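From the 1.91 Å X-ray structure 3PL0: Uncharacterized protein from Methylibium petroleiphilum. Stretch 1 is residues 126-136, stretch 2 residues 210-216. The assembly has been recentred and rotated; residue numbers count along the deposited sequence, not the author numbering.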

ATOM      1  N   ALA A 126      10.431   9.748  -1.933  1.00 27.71           N
ATOM      2  CA  ALA A 126       9.845  10.821  -1.113  1.00 29.33           C
ATOM      3  C   ALA A 126       9.227  10.239   0.143  1.00 28.93           C
ATOM      4  O   ALA A 126       9.394  10.795   1.249  1.00 27.41           O
ATOM      5  CB  ALA A 126       8.776  11.634  -1.910  1.00 28.64           C
ATOM      6  N   LEU A 127       8.557   9.106  -0.025  1.00 25.88           N
ATOM      7  CA  LEU A 127       7.918   8.436   1.108  1.00 25.90           C
ATOM      8  C   LEU A 127       8.971   7.851   2.069  1.00 26.79           C
ATOM      9  O   LEU A 127       8.824   7.925   3.290  1.00 26.01           O
ATOM     10  CB  LEU A 127       6.945   7.344   0.644  1.00 28.03           C
ATOM     11  CG  LEU A 127       5.715   7.804  -0.153  1.00 28.43           C
ATOM     12  CD1 LEU A 127       5.050   6.564  -0.686  1.00 30.79           C
ATOM     13  CD2 LEU A 127       4.773   8.634   0.752  1.00 32.02           C
ATOM     14  N   GLY A 128      10.037   7.293   1.522  1.00 25.64           N
ATOM     15  CA  GLY A 128      11.173   6.829   2.357  1.00 27.61           C
ATOM     16  C   GLY A 128      11.823   7.942   3.161  1.00 26.38           C
ATOM     17  O   GLY A 128      12.190   7.744   4.335  1.00 27.83           O
ATOM     18  N   GLU A 129      11.995   9.106   2.525  1.00 28.75           N
ATOM     19  CA  GLU A 129      12.610  10.262   3.167  1.00 29.49           C
ATOM     20  C   GLU A 129      11.726  10.762   4.292  1.00 28.94           C
ATOM     21  O   GLU A 129      12.199  11.082   5.385  1.00 28.72           O
ATOM     22  CB  GLU A 129      12.861  11.381   2.146  1.00 32.59           C
ATOM     23  CG  GLU A 129      14.123  11.185   1.318  1.00 33.98           C
ATOM     24  CD  GLU A 129      14.182  12.095   0.080  1.00 48.46           C
ATOM     25  OE1 GLU A 129      13.165  12.757  -0.223  1.00 54.44           O
ATOM     26  OE2 GLU A 129      15.237  12.149  -0.617  1.00 49.02           O
ATOM     27  N   LEU A 130      10.424  10.782   4.028  1.00 26.27           N
ATOM     28  CA  LEU A 130       9.433  11.195   5.045  1.00 25.97           C
ATOM     29  C   LEU A 130       9.435  10.237   6.237  1.00 26.05           C
ATOM     30  O   LEU A 130       9.623  10.649   7.401  1.00 25.81           O
ATOM     31  CB  LEU A 130       8.074  11.266   4.395  1.00 23.16           C
ATOM     32  CG  LEU A 130       6.890  11.744   5.259  1.00 35.38           C
ATOM     33  CD1 LEU A 130       5.717  12.188   4.394  1.00 35.29           C
ATOM     34  CD2 LEU A 130       6.411  10.616   6.150  1.00 35.32           C
ATOM     35  N   PHE A 131       9.306   8.948   5.939  1.00 25.61           N
ATOM     36  CA  PHE A 131       9.282   7.928   6.988  1.00 25.06           C
ATOM     37  C   PHE A 131      10.570   7.910   7.854  1.00 27.49           C
ATOM     38  O   PHE A 131      10.495   7.756   9.061  1.00 27.82           O
ATOM     39  CB  PHE A 131       9.031   6.554   6.379  1.00 26.13           C
ATOM     40  CG  PHE A 131       7.625   6.337   5.848  1.00 22.91           C
ATOM     41  CD1 PHE A 131       6.506   6.817   6.526  1.00 23.57           C
ATOM     42  CD2 PHE A 131       7.422   5.588   4.729  1.00 26.57           C
ATOM     43  CE1 PHE A 131       5.239   6.586   6.065  1.00 22.73           C
ATOM     44  CE2 PHE A 131       6.163   5.367   4.258  1.00 25.11           C
ATOM     45  CZ  PHE A 131       5.060   5.848   4.923  1.00 28.65           C
ATOM     46  N   ALA A 132      11.730   8.102   7.242  1.00 27.88           N
ATOM     47  CA  ALA A 132      13.000   8.167   7.994  1.00 30.31           C
ATOM     48  C   ALA A 132      13.074   9.334   8.962  1.00 33.14           C
ATOM     49  O   ALA A 132      13.836   9.261   9.936  1.00 32.51           O
ATOM     50  CB  ALA A 132      14.202   8.234   7.027  1.00 31.06           C
ATOM     51  N   LYS A 133      12.312  10.401   8.717  1.00 31.15           N
ATOM     52  CA  LYS A 133      12.233  11.509   9.663  1.00 32.50           C
ATOM     53  C   LYS A 133      11.498  11.135  10.927  1.00 35.63           C
ATOM     54  O   LYS A 133      11.734  11.756  11.950  1.00 39.18           O
ATOM     55  CB  LYS A 133      11.587  12.760   9.064  1.00 33.25           C
ATOM     56  CG  LYS A 133      12.360  13.413   7.935  1.00 35.19           C
ATOM     57  CD  LYS A 133      13.582  14.205   8.447  1.00 46.96           C
ATOM     58  N   LEU A 134      10.643  10.113  10.900  1.00 30.69           N
ATOM     59  CA  LEU A 134       9.930   9.713  12.124  1.00 31.80           C
ATOM     60  C   LEU A 134      10.743   8.713  12.893  1.00 34.26           C
ATOM     61  O   LEU A 134      10.851   8.806  14.118  1.00 34.20           O
ATOM     62  CB  LEU A 134       8.620   9.033  11.810  1.00 31.81           C
ATOM     63  CG  LEU A 134       7.444   9.924  11.592  1.00 40.02           C
ATOM     64  CD1 LEU A 134       6.377   9.122  10.841  1.00 41.50           C
ATOM     65  CD2 LEU A 134       6.968  10.438  12.940  1.00 40.73           C
ATOM     66  N   ARG A 135      11.227   7.705  12.168  1.00 32.02           N
ATOM     67  CA  ARG A 135      12.061   6.660  12.744  1.00 35.30           C
ATOM     68  C   ARG A 135      13.146   6.277  11.738  1.00 34.59           C
ATOM     69  O   ARG A 135      12.904   5.511  10.809  1.00 31.71           O
ATOM     70  CB  ARG A 135      11.200   5.442  13.088  1.00 35.00           C
ATOM     71  CG  ARG A 135      11.704   4.576  14.203  1.00 42.51           C
ATOM     72  CD  ARG A 135      10.551   3.851  14.882  1.00 43.77           C
ATOM     73  NE  ARG A 135       9.815   2.981  13.967  1.00 43.28           N
ATOM     74  CZ  ARG A 135       8.489   3.009  13.753  1.00 46.09           C
ATOM     75  NH1 ARG A 135       7.717   3.866  14.395  1.00 38.23           N
ATOM     76  NH2 ARG A 135       7.914   2.151  12.903  1.00 39.45           N
ATOM     77  N   ALA A 136      14.346   6.789  11.935  1.00 34.62           N
ATOM     78  CA  ALA A 136      15.447   6.520  11.015  1.00 35.79           C
ATOM     79  C   ALA A 136      15.773   5.037  10.973  1.00 35.83           C
ATOM     80  O   ALA A 136      15.991   4.432  11.987  1.00 36.98           O
ATOM     81  CB  ALA A 136      16.701   7.314  11.448  1.00 37.28           C
ATOM     82  N   LEU A 210      -2.549   6.818   1.833  1.00 23.23           N
ATOM     83  CA  LEU A 210      -2.645   6.595   3.251  1.00 23.29           C
ATOM     84  C   LEU A 210      -1.271   6.174   3.733  1.00 22.84           C
ATOM     85  O   LEU A 210      -0.777   5.129   3.323  1.00 26.37           O
ATOM     86  CB  LEU A 210      -3.662   5.485   3.551  1.00 24.01           C
ATOM     87  CG  LEU A 210      -3.770   4.934   4.984  1.00 24.98           C
ATOM     88  CD1 LEU A 210      -4.179   6.051   5.922  1.00 17.94           C
ATOM     89  CD2 LEU A 210      -4.762   3.763   5.020  1.00 23.36           C
ATOM     90  N   LEU A 211      -0.702   6.967   4.624  1.00 21.77           N
ATOM     91  CA  LEU A 211       0.562   6.683   5.301  1.00 22.77           C
ATOM     92  C   LEU A 211       0.266   6.078   6.661  1.00 24.52           C
ATOM     93  O   LEU A 211      -0.602   6.601   7.389  1.00 23.67           O
ATOM     94  CB  LEU A 211       1.403   7.954   5.461  1.00 23.48           C
ATOM     95  CG  LEU A 211       1.735   8.705   4.140  1.00 28.11           C
ATOM     96  CD1 LEU A 211       2.609   9.939   4.350  1.00 32.59           C
ATOM     97  CD2 LEU A 211       2.362   7.738   3.060  1.00 23.24           C
ATOM     98  N   LEU A 212       0.937   4.970   6.998  1.00 22.46           N
ATOM     99  CA  LEU A 212       0.714   4.231   8.253  1.00 24.02           C
ATOM    100  C   LEU A 212       2.053   3.949   8.977  1.00 25.42           C
ATOM    101  O   LEU A 212       3.028   3.531   8.373  1.00 26.33           O
ATOM    102  CB  LEU A 212       0.068   2.858   7.974  1.00 27.58           C
ATOM    103  CG  LEU A 212      -1.266   2.811   7.228  1.00 29.53           C
ATOM    104  CD1 LEU A 212      -1.550   1.387   6.710  1.00 27.82           C
ATOM    105  CD2 LEU A 212      -2.430   3.296   8.128  1.00 25.90           C
ATOM    106  N   ASP A 213       2.084   4.186  10.275  1.00 25.08           N
ATOM    107  CA  ASP A 213       3.161   3.705  11.132  1.00 24.83           C
ATOM    108  C   ASP A 213       2.711   2.338  11.573  1.00 26.60           C
ATOM    109  O   ASP A 213       1.836   2.154  12.459  1.00 26.29           O
ATOM    110  CB  ASP A 213       3.349   4.631  12.310  1.00 25.26           C
ATOM    111  CG  ASP A 213       4.412   4.154  13.282  1.00 31.25           C
ATOM    112  OD1 ASP A 213       4.869   2.986  13.230  1.00 31.17           O
ATOM    113  OD2 ASP A 213       4.765   4.981  14.131  1.00 31.37           O
ATOM    114  N   ASP A 214       3.322   1.356  10.955  1.00 27.64           N
ATOM    115  CA  ASP A 214       2.904  -0.029  11.132  1.00 27.97           C
ATOM    116  C   ASP A 214       3.097  -0.568  12.547  1.00 30.74           C
ATOM    117  O   ASP A 214       2.593  -1.629  12.879  1.00 30.55           O
ATOM    118  CB  ASP A 214       3.654  -0.915  10.146  1.00 30.05           C
ATOM    119  CG  ASP A 214       2.985  -2.229   9.943  1.00 36.73           C
ATOM    120  OD1 ASP A 214       1.787  -2.235   9.532  1.00 28.41           O
ATOM    121  OD2 ASP A 214       3.637  -3.255  10.226  1.00 33.40           O
ATOM    122  N   GLN A 215       3.838   0.156  13.376  1.00 33.58           N
ATOM    123  CA  GLN A 215       4.001  -0.230  14.793  1.00 35.10           C
ATOM    124  C   GLN A 215       2.963   0.436  15.714  1.00 34.33           C
ATOM    125  O   GLN A 215       2.927   0.155  16.891  1.00 35.32           O
ATOM    126  CB  GLN A 215       5.440   0.095  15.267  1.00 37.12           C
ATOM    127  CG  GLN A 215       6.513  -0.730  14.493  1.00 37.87           C
ATOM    128  CD  GLN A 215       7.948  -0.466  14.966  1.00 48.36           C
ATOM    129  OE1 GLN A 215       8.194   0.313  15.886  1.00 45.27           O
ATOM    130  NE2 GLN A 215       8.890  -1.107  14.316  1.00 44.32           N
ATOM    131  N   GLN A 216       2.134   1.326  15.185  1.00 29.30           N
ATOM    132  CA  GLN A 216       1.203   2.091  16.027  1.00 30.63           C
ATOM    133  C   GLN A 216      -0.263   1.952  15.658  1.00 28.70           C
ATOM    134  O   GLN A 216      -1.123   2.231  16.468  1.00 26.53           O
ATOM    135  CB  GLN A 216       1.574   3.550  15.939  1.00 30.00           C
ATOM    136  CG  GLN A 216       2.870   3.866  16.664  1.00 45.53           C
ATOM    137  CD  GLN A 216       2.759   3.590  18.150  1.00 51.50           C
ATOM    138  OE1 GLN A 216       1.792   4.007  18.790  1.00 56.86           O
ATOM    139  NE2 GLN A 216       3.733   2.867  18.702  1.00 54.21           N
TER

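A helix and a strand from distant parts of one chain pack here through a small apolar patch that ends in a salt bridge. The helix in stretch 1 begins before Ala 126, and the strand, residues 210-213, enters from earlier in the chain; their N-to-C directions differ by 35° and their axes come no closer than 10.8 Å. At that spacing the backbones do not bond to each other, and side chains fill the gap. The nearest CA pairs set the register: Leu 127 CA lies 8.6 Å from Leu 211 CA, and Phe 131 CA lies 8.5 Å from Asp 213 CA. One helical turn on stretch 1, four residues, is thus matched by two residues of extended strand. The two stretches together bury 351 Å².

Leu 211 gives up the most surface, 84 Å². Its CA-to-CB bond points toward the helix, and its m,t rotamer sends the two methyl groups to different neighbours. Leu 211 CD2 meets Leu 127 CD2 at 3.5 Å and Phe 131 CZ at 3.8 Å, while Leu 211 CD1 reaches Leu 130 CD1 at 3.8 Å. Leu 127, Leu 130 and Phe 131 are spaced three and four apart, so the helix brings them to the same side, and all are buried; the contacts are purely apolar, held by close packing and exclusion of water. Phe 131 starts sideways, but its ring end comes nearer the strand, meeting the Leu 211 methyl obliquely. The neighbouring Leu 212 points away, as strand alternation requires, and offers the helix mainly its backbone, with its O 4.4 Å from Phe 131 CE1.

Arg 135, farther along stretch 1, has 79 Å² covered and supplies the polar part of the contact. Its side chain extends through chi1 and chi2 in t, then turns at chi3 (p), bringing the guanidinium to the carboxylate of Asp 213. Arg 135 NH1 donates to Asp 213 OD2 at 3.2 Å and, in a weak bond, to Asp 213 OD1 at 3.2 Å; Arg 135 NH2 donates to Asp 213 OD1, also at 3.2 Å. Opposite charges thus add to directional hydrogen bonds in a salt bridge, with both carboxylate oxygens engaged and OD2 lying near the guanidinium plane. Arg 135 NE and NH2 also have hydrogen bonds elsewhere in the structure.

Asp 213, at the end of the strand, also organises the turn that follows. Asp 213 OD1 accepts a hydrogen bond from Gln 215 N at 3.0 Å, and Asp 213 O accepts one from Gln 216 N at 2.9 Å. The same carboxylate therefore ties the turn to the arginine. Gln 215 points toward stretch 1, and its amide carbon CD lies over one face of the guanidinium, 3.3 Å from Arg 135 NH2. This is a flat group set against a flat group: the in-plane N-H bonds of the guanidinium remain free to serve acceptors at its edge, such as Asp 213.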